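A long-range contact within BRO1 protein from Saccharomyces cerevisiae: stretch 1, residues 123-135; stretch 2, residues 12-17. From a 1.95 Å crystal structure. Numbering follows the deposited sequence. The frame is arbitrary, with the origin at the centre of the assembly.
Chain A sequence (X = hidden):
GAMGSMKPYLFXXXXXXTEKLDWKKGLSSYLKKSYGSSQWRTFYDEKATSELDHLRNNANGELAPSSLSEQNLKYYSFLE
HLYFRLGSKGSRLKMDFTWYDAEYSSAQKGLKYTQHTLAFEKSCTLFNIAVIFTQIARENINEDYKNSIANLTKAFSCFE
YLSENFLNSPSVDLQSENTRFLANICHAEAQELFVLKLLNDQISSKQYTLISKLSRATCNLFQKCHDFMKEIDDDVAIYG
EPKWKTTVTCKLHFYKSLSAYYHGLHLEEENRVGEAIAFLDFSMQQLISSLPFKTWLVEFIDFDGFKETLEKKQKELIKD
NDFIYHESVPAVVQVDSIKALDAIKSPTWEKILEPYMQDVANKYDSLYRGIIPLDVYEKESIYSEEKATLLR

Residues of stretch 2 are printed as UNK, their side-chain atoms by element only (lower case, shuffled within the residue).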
# COMPACT_ATOMS: atom_id res chain seq x y z
N SER A 123 -2.91 -3.80 16.39
CA SER A 123 -2.34 -4.23 15.12
C SER A 123 -3.41 -4.56 14.08
O SER A 123 -3.28 -4.18 12.91
CB SER A 123 -1.41 -5.44 15.33
OG SER A 123 -2.11 -6.55 15.87
N CYS A 124 -4.46 -5.25 14.49
CA CYS A 124 -5.53 -5.61 13.55
C CYS A 124 -6.27 -4.37 13.05
O CYS A 124 -6.59 -4.26 11.86
CB CYS A 124 -6.50 -6.59 14.20
SG CYS A 124 -5.81 -8.27 14.40
N THR A 125 -6.54 -3.44 13.95
CA THR A 125 -7.21 -2.20 13.58
C THR A 125 -6.34 -1.39 12.59
O THR A 125 -6.84 -0.87 11.60
CB THR A 125 -7.50 -1.34 14.84
OG1 THR A 125 -8.49 -1.99 15.65
CG2 THR A 125 -8.00 0.04 14.43
N LEU A 126 -5.04 -1.30 12.87
CA LEU A 126 -4.14 -0.54 11.99
C LEU A 126 -4.00 -1.21 10.62
O LEU A 126 -3.82 -0.55 9.60
CB LEU A 126 -2.77 -0.35 12.65
CG LEU A 126 -1.68 0.34 11.82
CD1 LEU A 126 -2.19 1.66 11.24
CD2 LEU A 126 -0.47 0.58 12.72
N PHE A 127 -4.09 -2.54 10.60
CA PHE A 127 -4.02 -3.26 9.33
C PHE A 127 -5.21 -2.80 8.47
O PHE A 127 -5.07 -2.53 7.27
CB PHE A 127 -4.11 -4.77 9.59
CG PHE A 127 -4.01 -5.61 8.34
CD1 PHE A 127 -5.13 -5.85 7.55
CD2 PHE A 127 -2.78 -6.15 7.94
CE1 PHE A 127 -5.05 -6.62 6.39
CE2 PHE A 127 -2.68 -6.92 6.78
CZ PHE A 127 -3.81 -7.16 6.00
N ASN A 128 -6.39 -2.71 9.08
CA ASN A 128 -7.57 -2.28 8.34
C ASN A 128 -7.48 -0.81 7.94
O ASN A 128 -7.95 -0.42 6.87
CB ASN A 128 -8.84 -2.57 9.17
CG ASN A 128 -9.26 -4.04 9.09
OD1 ASN A 128 -8.72 -4.79 8.27
ND2 ASN A 128 -10.22 -4.45 9.91
N ILE A 129 -6.87 0.02 8.79
CA ILE A 129 -6.70 1.44 8.48
C ILE A 129 -5.86 1.56 7.19
O ILE A 129 -6.19 2.33 6.29
CB ILE A 129 -5.97 2.16 9.65
CG1 ILE A 129 -6.95 2.36 10.81
CG2 ILE A 129 -5.41 3.50 9.18
CD1 ILE A 129 -6.31 2.93 12.07
N ALA A 130 -4.79 0.77 7.12
CA ALA A 130 -3.93 0.78 5.93
C ALA A 130 -4.73 0.34 4.70
O ALA A 130 -4.64 0.96 3.63
CB ALA A 130 -2.74 -0.17 6.15
N VAL A 131 -5.50 -0.72 4.85
CA VAL A 131 -6.32 -1.20 3.73
C VAL A 131 -7.33 -0.14 3.31
O VAL A 131 -7.53 0.11 2.12
CB VAL A 131 -7.08 -2.50 4.10
CG1 VAL A 131 -8.09 -2.85 3.00
CG2 VAL A 131 -6.09 -3.67 4.26
N ILE A 132 -7.96 0.50 4.29
CA ILE A 132 -8.96 1.52 3.99
C ILE A 132 -8.34 2.68 3.21
O ILE A 132 -8.98 3.27 2.34
CB ILE A 132 -9.65 2.01 5.28
CG1 ILE A 132 -10.46 0.85 5.88
CG2 ILE A 132 -10.59 3.18 4.96
CD1 ILE A 132 -11.03 1.14 7.26
N PHE A 133 -7.08 3.02 3.49
CA PHE A 133 -6.44 4.09 2.74
C PHE A 133 -6.35 3.68 1.26
O PHE A 133 -6.51 4.52 0.38
CB PHE A 133 -5.04 4.41 3.28
CG PHE A 133 -5.03 5.36 4.46
CD1 PHE A 133 -5.66 6.61 4.37
CD2 PHE A 133 -4.36 5.03 5.63
CE1 PHE A 133 -5.62 7.51 5.43
CE2 PHE A 133 -4.31 5.93 6.71
CZ PHE A 133 -4.94 7.17 6.61
N THR A 134 -6.09 2.40 0.98
CA THR A 134 -6.02 1.97 -0.42
C THR A 134 -7.41 1.98 -1.05
O THR A 134 -7.54 2.18 -2.27
CB THR A 134 -5.38 0.55 -0.58
OG1 THR A 134 -6.27 -0.46 -0.11
CG2 THR A 134 -4.06 0.47 0.18
N GLN A 135 -8.45 1.78 -0.25
CA GLN A 135 -9.81 1.80 -0.79
C GLN A 135 -10.23 3.23 -1.12
O GLN A 135 -10.95 3.47 -2.09
CB GLN A 135 -10.79 1.18 0.21
CG GLN A 135 -10.47 -0.29 0.52
CD GLN A 135 -11.44 -0.91 1.52
OE1 GLN A 135 -11.84 -0.27 2.49
NE2 GLN A 135 -11.79 -2.18 1.29
N UNK A 12 -6.67 -5.01 -5.17
CA UNK A 12 -7.74 -4.86 -4.19
C UNK A 12 -7.37 -5.62 -2.91
O UNK A 12 -7.42 -6.85 -2.88
o UNK A 12 -10.98 -5.62 -3.40
c UNK A 12 -9.05 -5.42 -4.77
o UNK A 12 -10.52 -3.63 -4.24
c UNK A 12 -10.27 -4.85 -4.09
N UNK A 13 -7.00 -4.88 -1.87
CA UNK A 13 -6.62 -5.50 -0.60
C UNK A 13 -7.86 -5.88 0.22
O UNK A 13 -8.94 -5.30 0.05
c UNK A 13 -3.53 -3.33 0.41
c UNK A 13 -3.65 -5.37 -1.00
c UNK A 13 -4.41 -4.14 -0.53
c UNK A 13 -5.70 -4.56 0.19
N UNK A 14 -7.70 -6.85 1.11
CA UNK A 14 -8.83 -7.33 1.92
C UNK A 14 -8.76 -6.92 3.38
O UNK A 14 -7.69 -6.90 3.99
c UNK A 14 -8.92 -8.85 1.83
n UNK A 14 -12.08 -8.93 -2.03
c UNK A 14 -10.50 -8.88 -0.10
c UNK A 14 -10.78 -9.42 -1.50
c UNK A 14 -9.16 -9.37 0.42
N UNK A 15 -9.93 -6.62 3.95
CA UNK A 15 -10.05 -6.24 5.35
C UNK A 15 -10.10 -7.49 6.22
O UNK A 15 -10.42 -8.58 5.74
c UNK A 15 -11.54 -4.07 4.99
c UNK A 15 -11.35 -5.46 5.59
c UNK A 15 -10.55 -3.11 5.65
c UNK A 15 -13.00 -3.60 5.20
N UNK A 16 -9.77 -7.34 7.50
CA UNK A 16 -9.86 -8.45 8.44
C UNK A 16 -11.20 -8.28 9.17
O UNK A 16 -11.51 -7.19 9.64
c UNK A 16 -7.31 -8.64 8.84
n UNK A 16 -6.35 -10.76 10.61
c UNK A 16 -8.71 -8.41 9.45
c UNK A 16 -6.20 -8.38 9.87
c UNK A 16 -6.28 -9.33 11.06
N UNK A 17 -11.99 -9.34 9.25
CA UNK A 17 -13.27 -9.26 9.94
C UNK A 17 -13.04 -9.48 11.44
O UNK A 17 -12.01 -10.01 11.84
c UNK A 17 -14.63 -10.09 7.96
o UNK A 17 -14.61 -8.92 7.51
c UNK A 17 -14.26 -10.31 9.42
o UNK A 17 -14.96 -11.07 7.27
O HOH W 1 -7.63 -1.95 -1.90
O HOH W 2 -10.47 -3.45 -1.01

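Position 12 carries four side-chain atoms, two carbons and two oxygens, with both oxygens bonded to the second carbon. A short carboxylate fits: Asp12. Its CA-to-CB bond points away from the helix, and its side chain has no atom within 4.5 Å of stretch 1, so it makes no direct contact.

Position 13 has four carbons, forked at the second, and no heteroatom. CB points toward the helix, and one terminal methyl lies 3.8 Å from Thr134 CG2, while CB is 4.1 Å from Val131 CG1. This is Leu13, with CD1 the methyl near Thr134. Its backbone is bound through water at both ends: water 1 accepts from Leu13 N (3.0 Å) and donates to Thr134 OG1 (2.7 Å), and water 2 donates to Leu13 O (2.6 Å) and accepts from Gln135 NE2 (2.9 Å). Thr134 OG1 in turn donates to Val131 O at 2.6 Å.

At position 14, four carbons run in a row to a nitrogen, which identifies Lys14. The CA-to-CB bond points away from the helix, and NZ forms a long salt bridge with Asp12 OD2 at 3.7 Å. The backbone does the touching: Lys14 O lies 3.6 Å from Val131 CG2 and 3.6 Å from Phe127 CE1, at the edge of the ring.

Position 15 again shows four carbons forked at the second. CB points sideways, but one methyl comes within 3.6 Å of Val131 CG1 and 4.0 Å of Ile132 CG1. The residue is Leu15, and the methyl is CD2; the m, t rotamer brings it to the helix.

Position 16 repeats the unbranched chain of four carbons and a nitrogen, but here CB points toward the helix. The third carbon approaches Phe127 CD1 at 3.6 Å, and the fourth reaches Cys124 SG at 3.5 Å. This is Lys16, whose aliphatic part packs on the helix while NZ is hydrogen-bonded elsewhere in the structure.

Position 17 has two carbons, the second bearing two oxygens. It is Asp17; its CA-to-CB bond points away from the helix, and it makes no contact with stretch 1.

The contact joins an extended segment without regular structure to a helix, burying 524 Å² in total. Asn128 anchors it with one amide group: Lys16 N donates to Asn128 OD1 (2.9 Å, 173°), and Asn128 ND2 donates to Lys16 O (3.0 Å, 168°). These nearly linear bonds satisfy both backbone polar atoms of Lys16. Apolar packing around Val131 and the two water bridges at Leu13 extend the attachment along the helix.

Stretch 2, residues 12-17: DLKLKD
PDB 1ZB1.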